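Local coordinates for ribonucleoside-diphosphate reductase subunit beta (Bacillus halodurans C-125, PDB 2RCC), which probably supplies the di-iron subunit of a class I ribonucleotide reductase, which converts ribonucleoside diphosphates into the deoxyribonucleotides needed for DNA synthesis, at residues Tyr42-Asn47 with Ala109-Val114; Ser178-Val183 with Asn229-Leu234; Tyr128-Leu133 with Asp140-Tyr145; Ile82-Phe87 with Asp150-Arg155; Tyr267-Gly270 with Gly275-Pro278. All coordinates share one frame; numbering follows the deposited sequence.

Contact 1: Tyr42-Asn47 with Ala109-Val114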
# COMPACT_ATOMS: atom_id res chain seq x y z
N TYR A 42 3.08 -5.82 14.00
CA TYR A 42 1.64 -5.53 14.17
C TYR A 42 1.44 -4.23 14.91
O TYR A 42 0.58 -3.44 14.50
CB TYR A 42 0.84 -6.69 14.80
CG TYR A 42 -0.68 -6.72 14.64
CD1 TYR A 42 -1.38 -5.97 13.66
CD2 TYR A 42 -1.42 -7.64 15.37
CE1 TYR A 42 -2.80 -6.08 13.51
CE2 TYR A 42 -2.82 -7.77 15.20
CZ TYR A 42 -3.51 -6.99 14.29
OH TYR A 42 -4.90 -7.18 14.16
N PRO A 43 2.18 -4.01 16.02
CA PRO A 43 2.15 -2.69 16.64
C PRO A 43 2.50 -1.54 15.70
O PRO A 43 1.88 -0.49 15.78
CB PRO A 43 3.18 -2.82 17.75
CG PRO A 43 3.23 -4.21 18.07
CD PRO A 43 2.96 -4.95 16.85
N LEU A 44 3.48 -1.71 14.81
CA LEU A 44 3.80 -0.68 13.82
C LEU A 44 2.63 -0.42 12.86
O LEU A 44 2.24 0.72 12.61
CB LEU A 44 5.08 -1.05 13.07
CG LEU A 44 5.55 -0.11 11.96
CD1 LEU A 44 5.68 1.36 12.44
CD2 LEU A 44 6.84 -0.65 11.44
N TYR A 45 2.05 -1.48 12.31
CA TYR A 45 0.87 -1.34 11.49
C TYR A 45 -0.23 -0.53 12.18
O TYR A 45 -0.77 0.42 11.61
CB TYR A 45 0.32 -2.72 11.05
CG TYR A 45 -1.07 -2.66 10.47
CD1 TYR A 45 -1.30 -2.32 9.13
CD2 TYR A 45 -2.17 -2.88 11.26
CE1 TYR A 45 -2.58 -2.25 8.63
CE2 TYR A 45 -3.41 -2.78 10.77
CZ TYR A 45 -3.63 -2.48 9.46
OH TYR A 45 -4.95 -2.42 9.04
N LYS A 46 -0.51 -0.89 13.42
CA LYS A 46 -1.56 -0.24 14.23
C LYS A 46 -1.27 1.26 14.45
O LYS A 46 -2.19 2.07 14.39
CB LYS A 46 -1.72 -0.94 15.58
CG LYS A 46 -2.33 -2.32 15.50
CD LYS A 46 -2.26 -3.05 16.84
CE LYS A 46 -2.91 -4.43 16.74
NZ LYS A 46 -2.87 -5.22 18.02
N ASN A 47 0.00 1.61 14.65
CA ASN A 47 0.38 3.00 14.84
C ASN A 47 0.24 3.77 13.53
O ASN A 47 -0.25 4.89 13.53
CB ASN A 47 1.80 3.14 15.44
CG ASN A 47 1.88 2.70 16.90
OD1 ASN A 47 0.96 2.89 17.69
ND2 ASN A 47 3.03 2.15 17.27
N ALA A 109 5.97 -7.07 3.56
CA ALA A 109 5.42 -6.72 2.24
C ALA A 109 4.18 -5.86 2.42
O ALA A 109 4.03 -4.86 1.74
CB ALA A 109 5.15 -7.97 1.41
N ALA A 110 3.31 -6.22 3.36
CA ALA A 110 2.10 -5.42 3.62
C ALA A 110 2.45 -3.99 4.09
O ALA A 110 1.83 -2.98 3.68
CB ALA A 110 1.21 -6.11 4.64
N LEU A 111 3.42 -3.90 4.98
CA LEU A 111 3.84 -2.58 5.48
C LEU A 111 4.43 -1.72 4.35
O LEU A 111 4.24 -0.52 4.32
CB LEU A 111 4.77 -2.72 6.69
CG LEU A 111 4.19 -3.25 8.01
CD1 LEU A 111 5.36 -3.64 8.96
CD2 LEU A 111 3.23 -2.19 8.61
N MSE A 112 5.09 -2.35 3.39
CA MSE A 112 5.59 -1.61 2.21
C MSE A 112 4.43 -1.07 1.38
O MSE A 112 4.52 0.03 0.85
CB MSE A 112 6.54 -2.45 1.37
CG MSE A 112 7.86 -2.80 2.02
SE MSE A 112 8.87 -1.28 2.68
CE MSE A 112 9.28 -0.36 0.99
N SER A 113 3.32 -1.81 1.31
CA SER A 113 2.11 -1.33 0.65
C SER A 113 1.56 -0.08 1.38
O SER A 113 1.21 0.90 0.73
CB SER A 113 1.05 -2.45 0.54
OG SER A 113 -0.16 -1.96 0.06
N VAL A 114 1.49 -0.13 2.70
CA VAL A 114 1.03 1.00 3.50
C VAL A 114 1.99 2.18 3.27
O VAL A 114 1.53 3.27 3.02
CB VAL A 114 0.93 0.66 5.02
CG1 VAL A 114 0.56 1.91 5.84
CG2 VAL A 114 -0.01 -0.53 5.28

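Contact 2: Ser178-Val183 with Asn229-Leu234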
# COMPACT_ATOMS: atom_id res chain seq x y z
N SER A 178 20.66 -0.58 -0.16
CA SER A 178 19.39 0.03 -0.56
C SER A 178 18.54 0.48 0.66
O SER A 178 17.93 1.54 0.63
CB SER A 178 18.66 -0.98 -1.47
OG SER A 178 17.35 -0.56 -1.73
N ILE A 179 18.51 -0.33 1.73
CA ILE A 179 17.85 0.04 3.01
C ILE A 179 18.49 1.29 3.63
O ILE A 179 17.79 2.16 4.16
CB ILE A 179 17.91 -1.13 4.05
CG1 ILE A 179 16.97 -2.26 3.65
CG2 ILE A 179 17.58 -0.66 5.49
CD1 ILE A 179 15.47 -1.94 3.90
N VAL A 180 19.82 1.38 3.56
CA VAL A 180 20.52 2.57 4.07
C VAL A 180 20.10 3.82 3.29
O VAL A 180 19.84 4.86 3.90
CB VAL A 180 22.07 2.43 4.10
CG1 VAL A 180 22.74 3.79 4.52
CG2 VAL A 180 22.50 1.28 5.06
N TYR A 181 20.05 3.71 1.95
CA TYR A 181 19.61 4.83 1.13
C TYR A 181 18.16 5.20 1.48
O TYR A 181 17.85 6.38 1.52
CB TYR A 181 19.74 4.57 -0.37
CG TYR A 181 21.12 4.22 -0.83
CD1 TYR A 181 22.23 5.00 -0.50
CD2 TYR A 181 21.32 3.12 -1.61
CE1 TYR A 181 23.50 4.66 -0.94
CE2 TYR A 181 22.56 2.78 -2.05
CZ TYR A 181 23.66 3.53 -1.71
OH TYR A 181 24.89 3.13 -2.18
N ASP A 182 17.31 4.21 1.73
CA ASP A 182 15.89 4.46 2.18
C ASP A 182 15.81 5.29 3.49
O ASP A 182 14.95 6.17 3.64
CB ASP A 182 15.10 3.17 2.40
CG ASP A 182 14.84 2.33 1.14
OD1 ASP A 182 14.90 2.85 0.01
OD2 ASP A 182 14.54 1.11 1.31
N VAL A 183 16.65 4.95 4.46
CA VAL A 183 16.76 5.68 5.73
C VAL A 183 17.16 7.15 5.44
O VAL A 183 16.58 8.05 5.99
CB VAL A 183 17.75 4.98 6.72
CG1 VAL A 183 18.18 5.91 7.87
CG2 VAL A 183 17.14 3.67 7.27
N ASN A 229 14.95 -1.17 11.66
CA ASN A 229 14.67 -2.49 12.19
C ASN A 229 15.08 -3.57 11.19
O ASN A 229 15.75 -4.52 11.56
CB ASN A 229 13.19 -2.68 12.56
CG ASN A 229 12.80 -2.10 13.92
OD1 ASN A 229 13.61 -1.59 14.65
ND2 ASN A 229 11.54 -2.21 14.26
N ILE A 230 14.72 -3.38 9.91
CA ILE A 230 15.11 -4.34 8.86
C ILE A 230 16.61 -4.44 8.76
O ILE A 230 17.16 -5.55 8.64
CB ILE A 230 14.49 -3.98 7.45
CG1 ILE A 230 13.00 -4.18 7.49
CG2 ILE A 230 15.12 -4.86 6.34
CD1 ILE A 230 12.29 -3.47 6.33
N PHE A 231 17.30 -3.27 8.85
CA PHE A 231 18.75 -3.24 8.82
C PHE A 231 19.35 -4.11 9.93
O PHE A 231 20.23 -4.96 9.67
CB PHE A 231 19.26 -1.79 8.94
CG PHE A 231 20.75 -1.65 8.87
CD1 PHE A 231 21.54 -1.73 10.04
CD2 PHE A 231 21.39 -1.44 7.65
CE1 PHE A 231 22.93 -1.62 9.98
CE2 PHE A 231 22.79 -1.32 7.60
CZ PHE A 231 23.55 -1.41 8.76
N LYS A 232 18.89 -3.89 11.15
CA LYS A 232 19.41 -4.65 12.30
C LYS A 232 19.11 -6.16 12.22
O LYS A 232 19.93 -6.96 12.58
CB LYS A 232 18.83 -4.13 13.59
CG LYS A 232 19.36 -2.79 14.01
CD LYS A 232 18.44 -2.21 15.07
CE LYS A 232 18.90 -0.91 15.54
NZ LYS A 232 17.70 -0.07 15.91
N GLU A 233 17.94 -6.52 11.72
CA GLU A 233 17.56 -7.91 11.58
C GLU A 233 18.37 -8.56 10.46
O GLU A 233 18.67 -9.73 10.54
CB GLU A 233 16.06 -8.05 11.29
CG GLU A 233 15.11 -7.53 12.40
CD GLU A 233 15.08 -8.33 13.70
OE1 GLU A 233 15.73 -9.42 13.80
OE2 GLU A 233 14.33 -7.84 14.60
N LEU A 234 18.69 -7.81 9.40
CA LEU A 234 19.52 -8.34 8.33
C LEU A 234 20.92 -8.70 8.82
O LEU A 234 21.49 -9.67 8.33
CB LEU A 234 19.58 -7.41 7.10
CG LEU A 234 18.35 -7.38 6.19
CD1 LEU A 234 18.55 -6.29 5.15
CD2 LEU A 234 18.07 -8.77 5.58

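Contact 3: Tyr128-Leu133 with Asp140-Tyr145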
# COMPACT_ATOMS: atom_id res chain seq x y z
N TYR A 128 -1.36 19.97 -3.34
CA TYR A 128 -2.47 20.65 -2.68
C TYR A 128 -2.07 22.01 -2.07
O TYR A 128 -2.81 23.00 -2.17
CB TYR A 128 -3.04 19.69 -1.63
CG TYR A 128 -4.21 20.14 -0.80
CD1 TYR A 128 -5.52 19.78 -1.15
CD2 TYR A 128 -4.01 20.83 0.38
CE1 TYR A 128 -6.61 20.16 -0.35
CE2 TYR A 128 -5.08 21.23 1.18
CZ TYR A 128 -6.37 20.89 0.83
OH TYR A 128 -7.42 21.27 1.65
N VAL A 129 -0.91 22.05 -1.42
CA VAL A 129 -0.36 23.28 -0.86
C VAL A 129 -0.05 24.25 -2.02
O VAL A 129 -0.51 25.39 -2.03
CB VAL A 129 0.90 23.02 0.01
CG1 VAL A 129 1.63 24.33 0.37
CG2 VAL A 129 0.56 22.24 1.27
N LEU A 130 0.70 23.79 -3.02
CA LEU A 130 1.09 24.64 -4.14
C LEU A 130 -0.14 25.21 -4.91
O LEU A 130 -0.22 26.43 -5.16
CB LEU A 130 2.06 23.88 -5.04
CG LEU A 130 2.80 24.63 -6.14
CD1 LEU A 130 3.62 25.75 -5.56
CD2 LEU A 130 3.64 23.69 -6.98
N SER A 131 -1.14 24.37 -5.17
CA SER A 131 -2.33 24.78 -5.89
C SER A 131 -3.26 25.69 -5.08
O SER A 131 -4.11 26.36 -5.65
CB SER A 131 -3.11 23.57 -6.41
OG SER A 131 -3.57 22.79 -5.34
N SER A 132 -3.10 25.74 -3.76
CA SER A 132 -3.89 26.65 -2.89
C SER A 132 -3.30 28.08 -2.88
O SER A 132 -3.96 29.04 -2.47
CB SER A 132 -3.91 26.15 -1.43
OG SER A 132 -4.41 24.83 -1.34
N LEU A 133 -2.04 28.20 -3.29
CA LEU A 133 -1.27 29.42 -3.20
C LEU A 133 -0.88 30.10 -4.51
O LEU A 133 -0.75 31.32 -4.51
CB LEU A 133 0.02 29.12 -2.41
CG LEU A 133 -0.12 28.59 -0.99
CD1 LEU A 133 1.25 28.30 -0.36
CD2 LEU A 133 -0.91 29.55 -0.17
N ASP A 140 3.67 25.60 -13.27
CA ASP A 140 4.36 25.05 -14.45
C ASP A 140 5.76 25.66 -14.62
O ASP A 140 6.70 24.96 -14.99
CB ASP A 140 3.54 25.30 -15.74
CG ASP A 140 2.21 24.51 -15.78
OD1 ASP A 140 2.02 23.53 -15.02
OD2 ASP A 140 1.37 24.89 -16.63
N GLU A 141 5.89 26.95 -14.36
CA GLU A 141 7.17 27.62 -14.42
C GLU A 141 8.13 27.08 -13.35
O GLU A 141 9.31 26.84 -13.63
CB GLU A 141 6.95 29.12 -14.26
CG GLU A 141 8.23 29.94 -14.28
CD GLU A 141 8.00 31.44 -14.51
OE1 GLU A 141 6.86 31.91 -14.29
OE2 GLU A 141 8.96 32.13 -14.93
N ILE A 142 7.62 26.91 -12.12
CA ILE A 142 8.40 26.38 -11.01
C ILE A 142 8.95 25.00 -11.43
O ILE A 142 10.15 24.73 -11.28
CB ILE A 142 7.57 26.24 -9.69
CG1 ILE A 142 7.20 27.61 -9.08
CG2 ILE A 142 8.34 25.42 -8.66
CD1 ILE A 142 6.09 27.56 -7.98
N PHE A 143 8.08 24.15 -11.98
CA PHE A 143 8.49 22.80 -12.40
C PHE A 143 9.50 22.83 -13.54
O PHE A 143 10.45 22.03 -13.55
CB PHE A 143 7.30 21.91 -12.75
CG PHE A 143 6.29 21.71 -11.62
CD1 PHE A 143 6.68 21.63 -10.27
CD2 PHE A 143 4.94 21.53 -11.91
CE1 PHE A 143 5.74 21.44 -9.28
CE2 PHE A 143 4.01 21.31 -10.91
CZ PHE A 143 4.41 21.27 -9.60
N GLU A 144 9.32 23.78 -14.45
CA GLU A 144 10.21 23.91 -15.59
C GLU A 144 11.61 24.30 -15.10
O GLU A 144 12.60 23.74 -15.56
CB GLU A 144 9.64 24.91 -16.59
CG GLU A 144 10.27 24.88 -17.98
CD GLU A 144 10.00 23.59 -18.76
OE1 GLU A 144 9.07 22.82 -18.40
OE2 GLU A 144 10.74 23.35 -19.75
N TYR A 145 11.69 25.23 -14.15
CA TYR A 145 12.99 25.58 -13.55
C TYR A 145 13.64 24.39 -12.88
O TYR A 145 14.83 24.16 -13.07
CB TYR A 145 12.89 26.73 -12.57
CG TYR A 145 12.82 28.08 -13.25
CD1 TYR A 145 13.93 28.57 -13.94
CD2 TYR A 145 11.68 28.88 -13.16
CE1 TYR A 145 13.89 29.80 -14.55
CE2 TYR A 145 11.65 30.12 -13.78
CZ TYR A 145 12.75 30.57 -14.47
OH TYR A 145 12.73 31.79 -15.08

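Contact 4: Ile82-Phe87 with Asp150-Arg155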
# COMPACT_ATOMS: atom_id res chain seq x y z
N ILE A 82 8.40 23.86 -1.88
CA ILE A 82 7.14 23.14 -2.07
C ILE A 82 7.04 22.63 -3.53
O ILE A 82 6.64 21.49 -3.73
CB ILE A 82 5.87 23.95 -1.61
CG1 ILE A 82 4.78 22.99 -1.18
CG2 ILE A 82 5.39 25.01 -2.66
CD1 ILE A 82 5.11 22.32 0.20
N GLY A 83 7.48 23.46 -4.49
CA GLY A 83 7.53 23.11 -5.91
C GLY A 83 8.39 21.87 -6.18
O GLY A 83 7.97 20.98 -6.91
N LEU A 84 9.58 21.81 -5.58
CA LEU A 84 10.48 20.67 -5.72
C LEU A 84 9.85 19.42 -5.12
O LEU A 84 9.87 18.35 -5.75
CB LEU A 84 11.82 20.92 -5.01
CG LEU A 84 12.86 19.80 -5.18
CD1 LEU A 84 13.11 19.45 -6.65
CD2 LEU A 84 14.11 20.17 -4.49
N LEU A 85 9.34 19.56 -3.90
CA LEU A 85 8.65 18.45 -3.22
C LEU A 85 7.48 17.91 -4.05
O LEU A 85 7.33 16.69 -4.16
CB LEU A 85 8.20 18.86 -1.81
CG LEU A 85 9.35 19.05 -0.80
CD1 LEU A 85 8.85 19.73 0.47
CD2 LEU A 85 10.02 17.74 -0.48
N ALA A 86 6.70 18.80 -4.65
CA ALA A 86 5.60 18.42 -5.54
C ALA A 86 6.14 17.80 -6.84
O ALA A 86 5.57 16.84 -7.32
CB ALA A 86 4.72 19.62 -5.84
N PHE A 87 7.24 18.34 -7.37
CA PHE A 87 7.88 17.88 -8.63
C PHE A 87 8.53 16.51 -8.56
O PHE A 87 8.54 15.83 -9.56
CB PHE A 87 8.96 18.91 -9.09
CG PHE A 87 9.71 18.53 -10.37
CD1 PHE A 87 9.21 18.86 -11.61
CD2 PHE A 87 10.94 17.85 -10.31
CE1 PHE A 87 9.90 18.50 -12.78
CE2 PHE A 87 11.62 17.50 -11.47
CZ PHE A 87 11.10 17.83 -12.71
N ASP A 150 20.58 21.82 -12.56
CA ASP A 150 21.76 20.95 -12.49
C ASP A 150 22.00 20.36 -11.13
O ASP A 150 22.44 19.23 -11.04
CB ASP A 150 23.01 21.72 -12.90
CG ASP A 150 22.97 22.19 -14.33
OD1 ASP A 150 22.79 21.34 -15.23
OD2 ASP A 150 23.12 23.41 -14.54
N VAL A 151 21.76 21.15 -10.07
CA VAL A 151 21.92 20.68 -8.70
C VAL A 151 20.96 19.50 -8.46
O VAL A 151 21.34 18.52 -7.81
CB VAL A 151 21.73 21.81 -7.65
CG1 VAL A 151 21.81 21.27 -6.22
CG2 VAL A 151 22.78 22.94 -7.86
N LEU A 152 19.75 19.57 -9.03
CA LEU A 152 18.78 18.47 -8.95
C LEU A 152 19.26 17.24 -9.71
O LEU A 152 19.21 16.14 -9.17
CB LEU A 152 17.40 18.92 -9.45
CG LEU A 152 16.21 17.95 -9.32
CD1 LEU A 152 16.02 17.43 -7.90
CD2 LEU A 152 14.98 18.66 -9.81
N LYS A 153 19.72 17.44 -10.95
CA LYS A 153 20.26 16.35 -11.78
C LYS A 153 21.38 15.59 -11.06
O LYS A 153 21.41 14.37 -11.10
CB LYS A 153 20.78 16.88 -13.13
N GLU A 154 22.28 16.33 -10.40
CA GLU A 154 23.39 15.72 -9.65
C GLU A 154 22.92 14.95 -8.41
O GLU A 154 23.50 13.93 -8.06
CB GLU A 154 24.43 16.78 -9.26
N ARG A 155 21.86 15.44 -7.77
CA ARG A 155 21.36 14.79 -6.58
C ARG A 155 20.68 13.47 -6.96
O ARG A 155 20.85 12.46 -6.28
CB ARG A 155 20.42 15.72 -5.81
CG ARG A 155 20.49 15.48 -4.34
CD ARG A 155 19.61 16.42 -3.53
NE ARG A 155 19.85 16.13 -2.12
CZ ARG A 155 19.11 16.53 -1.09
NH1 ARG A 155 18.00 17.25 -1.22
NH2 ARG A 155 19.52 16.15 0.11

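Contact 5: Tyr267-Gly270 with Gly275-Pro278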
# COMPACT_ATOMS: atom_id res chain seq x y z
N TYR A 267 22.11 26.29 -1.43
CA TYR A 267 21.62 26.69 -2.74
C TYR A 267 20.28 27.42 -2.68
O TYR A 267 20.09 28.43 -3.35
CB TYR A 267 21.48 25.41 -3.56
CG TYR A 267 21.04 25.53 -4.99
CD1 TYR A 267 21.72 26.35 -5.87
CD2 TYR A 267 20.05 24.69 -5.51
CE1 TYR A 267 21.37 26.43 -7.20
CE2 TYR A 267 19.70 24.74 -6.85
CZ TYR A 267 20.37 25.63 -7.69
OH TYR A 267 20.06 25.72 -9.02
N ILE A 268 19.36 26.91 -1.89
CA ILE A 268 17.99 27.45 -1.82
C ILE A 268 17.70 28.45 -0.71
O ILE A 268 16.92 29.38 -0.92
CB ILE A 268 16.96 26.28 -1.70
CG1 ILE A 268 17.11 25.34 -2.87
CG2 ILE A 268 15.50 26.79 -1.66
CD1 ILE A 268 15.90 24.42 -3.02
N ILE A 269 18.28 28.24 0.47
CA ILE A 269 18.03 29.08 1.63
C ILE A 269 19.25 29.90 1.99
O ILE A 269 19.17 31.11 2.02
CB ILE A 269 17.52 28.24 2.86
CG1 ILE A 269 16.14 27.65 2.58
CG2 ILE A 269 17.43 29.12 4.12
CD1 ILE A 269 15.81 26.49 3.47
N GLY A 270 20.39 29.26 2.27
CA GLY A 270 21.60 29.99 2.64
C GLY A 270 21.39 30.90 3.85
O GLY A 270 20.77 30.49 4.83
N GLY A 275 15.55 34.18 10.83
CA GLY A 275 15.32 33.07 11.74
C GLY A 275 16.12 31.82 11.49
O GLY A 275 16.13 30.98 12.37
N ILE A 276 16.78 31.69 10.32
CA ILE A 276 17.59 30.52 10.00
C ILE A 276 19.05 30.93 9.89
O ILE A 276 19.43 31.65 8.97
CB ILE A 276 17.14 29.86 8.69
CG1 ILE A 276 15.66 29.49 8.71
CG2 ILE A 276 17.98 28.60 8.42
CD1 ILE A 276 15.27 28.48 9.75
N ASN A 277 19.87 30.49 10.85
CA ASN A 277 21.32 30.75 10.82
C ASN A 277 21.88 29.55 10.07
O ASN A 277 21.63 28.40 10.45
CB ASN A 277 21.91 30.88 12.23
CG ASN A 277 23.42 30.87 12.24
OD1 ASN A 277 24.03 29.82 12.31
ND2 ASN A 277 24.04 32.06 12.19
N PRO A 278 22.62 29.79 8.98
CA PRO A 278 23.14 28.64 8.24
C PRO A 278 24.10 27.72 9.00
O PRO A 278 24.07 26.53 8.76
CB PRO A 278 23.82 29.29 7.03
CG PRO A 278 24.00 30.69 7.36
CD PRO A 278 22.97 31.08 8.36
O HOH W 1 18.78 31.94 6.14

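Contact 1: Tyr42-Asn47 with Ala109-Val114
Leu111 reaches from helix 106-133 into the angle between Leu44 and Tyr45, pinning helix 41-50 onto this helix of the ferritin-like bundle. The bond from CA to CB of Leu111 heads for the neighbouring helix, CG is set anti to the carbonyl carbon (chi1 -69°), and there the chain forks. Leu111 CD1 meets Leu44 CD2 at 4.2 Å, the two side chains crossing at a slant. Leu111 CD2 runs against the base of the tyrosine, 3.8 Å from both Tyr45 CA and Tyr45 CB, so it touches the stem rather than the ring. One turn further on, Val114 CG2 comes up near the plane of the Tyr45 ring and meets its edge at Tyr45 CD1, 4.4 Å away. The Val114 side chain is about 6 Å from that of His223, a ligand of the second iron by similarity. The two short helical segments run nearly parallel, at 16°, with axes 10.9 Å apart. Leu44 also packs on Leu222 and Leu226 of helix 207-237, while the Tyr45 ring meets Trp33. Across the two segments the contact is purely apolar, resting on shape and burial; the polar end, Tyr45 OH, is satisfied by a hydrogen bond to Gln124 OE1 of the second subunit.

Contact 2: Ser178-Val183 with Asn229-Leu234
Ile179 and Val180 of helix 172-187 pack against Ile230 and Phe231 of helix 207-237, with aliphatic contacts toward Ile230 and aliphatic-aromatic ones toward Phe231. In the aliphatic group, Ile179 CD1 extends to Ile230 CG2 at 3.8 Å, and the two side chains cross at about a right angle. Ile179 divides its branches: CG1 lies beside its own backbone N (chi1 -72°) and carries CD1 to Ile230, whereas Ile179 CG2 turns the other way and meets Phe231 CB at 4.0 Å. These helices belong to the ferritin-like helical bundle of the ribonucleotide reductase small chain, and here they run antiparallel at 155° with local axes 10.1 Å apart. Each carries probable ligands of the second iron, Glu186 on helix 172-187 and Glu220 and His223 on helix 207-237, assigned by similarity; the side chains of Ile230 and His223 are about 9 Å apart. The aromatic group centres on the Phe231 ring. Ile179 CG2 lies at its edge, near the ring plane, while Val180 CG2 approaches obliquely, 3.6 Å from Phe231 CE2 and 3.9 Å from Phe231 CD2. Phe231 also packs on Leu176 and Leu296, and Val180 on Phe249 and Val250 of helix 244-268. Leu234, a turn beyond Ile230, continues the apolar surface onto Phe175 and Leu176.

Contact 3: Tyr128-Leu133 with Asp140-Tyr145
The turn where helix 106-133 gives way to helix 136-147, which sets off across it, is closed by Leu130 meeting Ile142 and Phe143. Leu130 provides the whole contact from its side, one methyl for each partner. Leu130 CD1 touches Ile142 CD1 at 3.9 Å, the two side chains sliding past each other in opposite directions. Leu130 CD2 approaches the other ring obliquely, 3.6 Å from Phe143 CZ and 3.8 Å from Phe143 CE1. The backbones stay well apart, with the nearest CA atoms, those of Leu130 and Ile142, separated by 10.2 Å, so long side chains bridge the gap. Phe143 manages this although its CB does not point at the other helix: with CG beside its own backbone N (chi1 -59°), the ring swings round to bring CZ up to Leu130. In the small-chain fold this corner stands close to Tyr126, the active-site tyrosine by similarity, whose side chain is about 6 Å from that of Leu130. Helix 72-87 packs on both helices, through Ile82 on Leu130 and Phe87 on Phe143. Late in helix 106-133, Ser132 OG donates to Tyr128 O at 2.6 Å, a side-chain bond back to the preceding helical turn; the C=O...OG angle is 156° and the donor is tilted 22° from the carbonyl plane.

Contact 4: Ile82-Phe87 with Asp150-Arg155
Leu152, in the first turn of helix 150-168, fits its two methyls against Leu84 and Phe87 of helix 72-87, joining two helices of the ferritin-like bundle that forms the ribonucleotide reductase small chain. The segments meet through side chains alone; the closest CA pair, Leu84 and Leu152, is 9.2 Å apart. The aliphatic part is a leucine pair. Leu84 CD1 makes equal contacts of 3.8 Å with CD1 and with CD2 of Leu152, so a single methyl rests against both branches. The two side chains slide past one another in opposite directions. Both leucines have CG anti to the backbone N (Leu84 chi1 -177°, Leu152 chi1 -174°), and their bonds from CA to CB already head toward the partner. Trp264 of helix 244-268 and Trp146 of helix 136-147 pack on both leucines, so the pair is walled by aromatic rings. Polar interactions gather on the second segment: Leu152 N is held by Asp149 OD1, and Arg155, in the conformer given, forms a salt bridge with Glu261 and cation-pi contacts with Trp264 and Phe190. The aromatic part of the contact is made by Phe87, whose side chain is about 7 Å from that of Asp89, a ligand of the first iron by similarity, so the contact lies close to the probable metal site. Phe87 and Leu152 cross at a slant, and Leu152 CD2, already against Leu84, also meets the Phe87 ring obliquely, 3.9 Å from Phe87 CE2.

Contact 5: Tyr267-Gly270 with Gly275-Pro278
Beyond helix 244-268 the chain passes through Gly270, the first residue out of helical angles, with positive phi (56°), and its return brings the CA of Pro278 to 6.0 Å from that of Gly270. Gly270 O faces the proline ring, 3.9 Å from Pro278 CB and 4.1 Å from Pro278 CG. Deeper in, Ile269 and Ile276 point toward each other and, in the conformer given for Ile276, meet through their CG2 methyls at 4.4 Å, a loose apolar touch. This is the interhelical turn linking helix 244-268 to helix 278-295, and the second helix starts with Asn277 as N-cap, its OD1 accepting from Asp280 N. Gly275, within the turn, has phi 91°, and a CB there would press on the carbonyl oxygen of the preceding residue. A water bridges the two limbs of the turn, within hydrogen-bonding distance of Gly270 O (2.8 Å) and Ile276 O (2.9 Å), though further acceptors compete for its protons. The isoleucines face inward onto other helices: Ile269 packs on Phe196 of helix 191-202 and Ile81 of helix 72-87, and Ile276 on Phe265 and Asn199. Pro278 likewise rests on Phe265.

Four contacts join helices of one bundle, and the fifth is the turn between helices 244-268 and 278-295. Contacts 1 and 3 share helix 106-133, near its two ends, with centres about 32 Å apart. Contacts 3 and 4 are neighbours, with centres about 13 Å apart, and touch directly where Ile142 and Phe143 lie on Gly83. Contact 4 in turn meets contact 5 through Val151 and Tyr267, with centres about 17 Å apart. The centres of contacts 1 and 2 are about 16 Å apart without touching, and contact 2 lies across the chain's centre from contacts 3, 4 and 5. Along the sequence contacts 1 and 4 interlock, contact 3 falls between the segments of contact 4, and contacts 2 and 5 follow. The bundle is thus tied at both ends, with the probable iron ligands between.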